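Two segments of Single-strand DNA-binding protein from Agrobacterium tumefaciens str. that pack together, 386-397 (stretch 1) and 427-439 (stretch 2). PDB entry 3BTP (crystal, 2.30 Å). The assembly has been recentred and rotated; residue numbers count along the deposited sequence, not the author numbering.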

# COMPACT_ATOMS: atom_id res chain seq x y z
N ALA A 386 2.44 -20.92 5.15
CA ALA A 386 3.73 -21.64 5.30
C ALA A 386 4.63 -21.04 6.40
O ALA A 386 5.23 -21.80 7.20
CB ALA A 386 4.50 -21.71 3.91
N LEU A 387 4.75 -19.68 6.44
CA LEU A 387 5.54 -18.98 7.50
C LEU A 387 5.06 -19.25 8.92
O LEU A 387 5.86 -19.36 9.85
CB LEU A 387 5.62 -17.46 7.26
CG LEU A 387 6.43 -16.98 6.04
CD1 LEU A 387 6.07 -15.55 5.54
CD2 LEU A 387 7.92 -17.08 6.25
N LYS A 388 3.74 -19.27 9.10
CA LYS A 388 3.09 -19.57 10.37
C LYS A 388 3.40 -20.97 10.85
O LYS A 388 3.43 -21.20 12.02
CB LYS A 388 1.55 -19.43 10.27
CG LYS A 388 0.97 -17.97 10.39
CD LYS A 388 1.27 -17.38 11.79
CE LYS A 388 0.50 -16.10 12.10
NZ LYS A 388 1.31 -15.39 13.19
N GLU A 389 3.60 -21.91 9.94
CA GLU A 389 3.95 -23.27 10.31
C GLU A 389 5.47 -23.47 10.45
O GLU A 389 5.91 -24.61 10.64
CB GLU A 389 3.42 -24.24 9.21
CG GLU A 389 1.90 -24.18 9.05
CD GLU A 389 1.32 -24.66 7.64
OE1 GLU A 389 2.04 -25.06 6.68
OE2 GLU A 389 0.07 -24.57 7.51
N GLY A 390 6.28 -22.42 10.27
CA GLY A 390 7.70 -22.56 10.38
C GLY A 390 8.42 -22.97 9.12
O GLY A 390 9.59 -23.28 9.16
N LYS A 391 7.73 -22.96 8.00
CA LYS A 391 8.40 -23.27 6.70
C LYS A 391 9.02 -21.99 6.08
O LYS A 391 8.77 -20.87 6.54
CB LYS A 391 7.43 -23.93 5.71
CG LYS A 391 6.73 -25.23 6.26
CD LYS A 391 5.30 -25.31 5.72
CE LYS A 391 4.80 -26.71 5.66
NZ LYS A 391 4.22 -27.03 7.01
N LEU A 392 9.84 -22.17 5.07
CA LEU A 392 10.44 -21.09 4.31
C LEU A 392 11.42 -20.25 5.21
O LEU A 392 11.67 -19.12 4.91
CB LEU A 392 9.33 -20.19 3.71
CG LEU A 392 8.14 -20.74 2.84
CD1 LEU A 392 7.22 -19.63 2.37
CD2 LEU A 392 8.63 -21.49 1.64
N TRP A 393 11.92 -20.84 6.30
CA TRP A 393 12.84 -20.19 7.22
C TRP A 393 14.16 -19.89 6.56
O TRP A 393 14.90 -19.02 7.08
CB TRP A 393 13.11 -21.09 8.46
CG TRP A 393 13.47 -22.52 8.11
CD1 TRP A 393 12.59 -23.58 8.11
CD2 TRP A 393 14.73 -23.06 7.64
NE1 TRP A 393 13.23 -24.74 7.71
CE2 TRP A 393 14.54 -24.46 7.42
CE3 TRP A 393 16.02 -22.52 7.46
CZ2 TRP A 393 15.59 -25.34 7.01
CZ3 TRP A 393 17.06 -23.37 7.02
CH2 TRP A 393 16.83 -24.77 6.78
N ASP A 394 14.51 -20.58 5.45
CA ASP A 394 15.74 -20.22 4.76
C ASP A 394 15.58 -18.96 3.85
O ASP A 394 16.56 -18.48 3.24
CB ASP A 394 16.27 -21.37 3.93
CG ASP A 394 15.41 -21.61 2.72
OD1 ASP A 394 14.20 -21.96 2.93
OD2 ASP A 394 15.94 -21.46 1.58
N ARG A 395 14.37 -18.42 3.79
CA ARG A 395 14.15 -17.21 3.04
C ARG A 395 13.88 -15.99 4.00
O ARG A 395 13.66 -14.89 3.58
CB ARG A 395 13.00 -17.49 2.07
CG ARG A 395 13.42 -18.28 0.86
CD ARG A 395 12.25 -18.58 -0.06
NE ARG A 395 12.77 -19.11 -1.34
CZ ARG A 395 12.94 -18.43 -2.48
NH1 ARG A 395 12.63 -17.12 -2.59
NH2 ARG A 395 13.41 -19.08 -3.55
N VAL A 396 13.95 -16.23 5.30
CA VAL A 396 13.59 -15.24 6.31
C VAL A 396 14.86 -14.60 6.88
O VAL A 396 15.84 -15.33 7.11
CB VAL A 396 12.74 -15.88 7.45
CG1 VAL A 396 12.60 -14.96 8.64
CG2 VAL A 396 11.34 -16.30 6.89
N GLN A 397 14.79 -13.27 7.07
CA GLN A 397 15.84 -12.36 7.64
C GLN A 397 15.17 -11.66 8.76
O GLN A 397 14.03 -11.32 8.61
CB GLN A 397 16.22 -11.21 6.68
CG GLN A 397 17.22 -11.62 5.66
CD GLN A 397 17.71 -10.45 4.78
OE1 GLN A 397 16.95 -9.66 4.20
NE2 GLN A 397 18.99 -10.33 4.74
N VAL A 427 6.30 -10.16 15.64
CA VAL A 427 6.04 -10.26 14.21
C VAL A 427 5.09 -11.42 13.83
O VAL A 427 4.57 -11.45 12.72
CB VAL A 427 7.37 -10.26 13.40
CG1 VAL A 427 7.92 -11.70 13.18
CG2 VAL A 427 7.16 -9.50 12.11
N GLY A 428 4.87 -12.37 14.74
CA GLY A 428 3.99 -13.52 14.47
C GLY A 428 4.63 -14.74 13.83
O GLY A 428 3.95 -15.55 13.21
N LEU A 429 5.93 -14.92 14.03
CA LEU A 429 6.62 -16.09 13.54
C LEU A 429 6.88 -17.06 14.69
O LEU A 429 7.04 -16.61 15.87
CB LEU A 429 7.92 -15.71 12.79
CG LEU A 429 7.74 -15.04 11.41
CD1 LEU A 429 9.05 -14.61 10.90
CD2 LEU A 429 7.07 -15.92 10.34
N PRO A 430 6.87 -18.37 14.38
CA PRO A 430 7.18 -19.35 15.45
C PRO A 430 8.70 -19.47 15.70
O PRO A 430 9.48 -19.49 14.76
CB PRO A 430 6.55 -20.65 14.94
CG PRO A 430 6.76 -20.52 13.37
CD PRO A 430 6.58 -19.03 13.08
N VAL A 431 9.09 -19.50 16.98
CA VAL A 431 10.45 -19.65 17.46
C VAL A 431 11.24 -20.90 16.97
O VAL A 431 12.48 -20.90 16.99
CB VAL A 431 10.49 -19.50 18.99
CG1 VAL A 431 10.00 -18.09 19.39
CG2 VAL A 431 9.67 -20.66 19.66
N SER A 432 10.55 -21.92 16.49
CA SER A 432 11.17 -23.09 15.80
C SER A 432 12.09 -22.74 14.58
O SER A 432 13.02 -23.47 14.26
CB SER A 432 10.04 -24.03 15.32
OG SER A 432 9.48 -23.61 14.06
N MET A 433 11.86 -21.58 13.94
CA MET A 433 12.75 -21.12 12.83
C MET A 433 14.20 -20.90 13.27
O MET A 433 15.12 -20.97 12.45
CB MET A 433 12.25 -19.78 12.24
CG MET A 433 10.92 -19.85 11.52
SD MET A 433 10.72 -18.49 10.34
CE MET A 433 9.28 -19.00 9.42
N GLY A 434 14.39 -20.60 14.54
CA GLY A 434 15.71 -20.38 15.05
C GLY A 434 16.51 -21.62 15.44
O GLY A 434 17.60 -21.46 15.99
N ARG A 435 15.97 -22.83 15.21
CA ARG A 435 16.74 -24.09 15.39
C ARG A 435 16.88 -24.82 14.07
O ARG A 435 16.96 -26.02 14.07
CB ARG A 435 16.13 -25.02 16.46
CG ARG A 435 14.66 -25.33 16.28
CD ARG A 435 14.22 -26.72 16.88
NE ARG A 435 12.75 -26.85 16.97
CZ ARG A 435 11.98 -27.40 16.03
NH1 ARG A 435 12.52 -27.89 14.89
NH2 ARG A 435 10.66 -27.49 16.23
N GLN A 436 16.91 -24.08 12.97
CA GLN A 436 17.01 -24.67 11.63
C GLN A 436 18.28 -24.18 10.93
O GLN A 436 18.63 -23.02 11.07
CB GLN A 436 15.81 -24.23 10.77
CG GLN A 436 14.44 -24.38 11.42
CD GLN A 436 13.88 -25.76 11.22
OE1 GLN A 436 14.62 -26.69 10.89
NE2 GLN A 436 12.56 -25.91 11.40
N SER A 437 18.95 -25.05 10.17
CA SER A 437 20.14 -24.64 9.35
C SER A 437 20.53 -25.66 8.24
O SER A 437 20.50 -26.87 8.47
CB SER A 437 21.36 -24.23 10.22
OG SER A 437 21.61 -25.13 11.32
N HIS A 438 20.88 -25.15 7.06
CA HIS A 438 21.35 -25.97 5.93
C HIS A 438 22.85 -26.36 6.14
O HIS A 438 23.47 -25.97 7.14
CB HIS A 438 21.16 -25.22 4.58
CG HIS A 438 19.77 -25.33 3.98
ND1 HIS A 438 19.10 -24.24 3.46
CD2 HIS A 438 18.96 -26.40 3.75
CE1 HIS A 438 17.93 -24.63 2.96
NE2 HIS A 438 17.82 -25.93 3.14
N ALA A 439 23.41 -27.14 5.19
CA ALA A 439 24.86 -27.44 5.17
C ALA A 439 25.63 -26.38 4.38
O ALA A 439 26.78 -26.09 4.70
CB ALA A 439 25.13 -28.83 4.58
O HOH W 1 6.77 -24.23 13.92
O HOH W 2 10.87 -23.88 11.57

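The centre of this contact is built around Met 433. Its CA-to-CB bond points sideways, yet the m, t, t side chain brings its end nearer the first stretch, where a long, unbranched chain can touch several partners at once. CG lies 4.0 Å from CB of Trp 393, SD lies 4.1 Å from CG2 of Val 396, and the terminal CE sits 3.9 Å from CD2 of Leu 387. The same methyl also packs against backbone, 3.5 Å from the carbonyl O of Leu 387 and 3.5 Å from that of Lys 391. Leu 429 extends this apolar core: its CD2 meets CB of Leu 387 at 3.7 Å and its CD1 meets CG1 of Val 396 at 4.2 Å. All four of these aliphatic residues, Leu 387, Val 396, Leu 429 and Met 433, are buried, and no polar side-chain group has to be satisfied among them.

Next to this core the first stretch leaves its helix, and Gly 390 closes the turn in a Schellman motif, its phi of 88° suited to glycine. The contact adds a second demand, because a CB here would lie 3.0 Å from OG of Ser 432. Pro 430 packs against the helix end, with CG 3.7 Å from N of Gly 390 and CD 3.3 Å from O of Leu 387.

Trp 393 has more of its own surface covered by the other stretch than any other residue. With chi1 at 49° (p), it offers one ring face to Gln 436, whose CB stands 3.6 Å from the centroid of the six-membered ring, 15° off the normal, in a CH-pi contact. Farther out, the ring of His 438 approaches obliquely, centroids 5.0 Å apart and planes at 44°; His 438 is poorly ordered, so the details of its position are less certain.

Polar links complete the contact. One water donates to O of Gly 390 (2.8 Å from the water O), accepts from NE2 of Gln 436 at 2.6 Å and bonds OG of Ser 432 at 2.9 Å, so Gln 436 serves both ring and water. A second water lies 2.8 Å from the same OG and donates weakly to O of Glu 389 at 3.4 Å.

The one direct hydrogen bond across the stretches comes from Lys 388, which starts away from its partner but reaches back to place NZ 2.6 Å from O of Gly 428. Glycine again fits twice: its phi is 89°, and a CB on Gly 428 would clash with NZ of Lys 388.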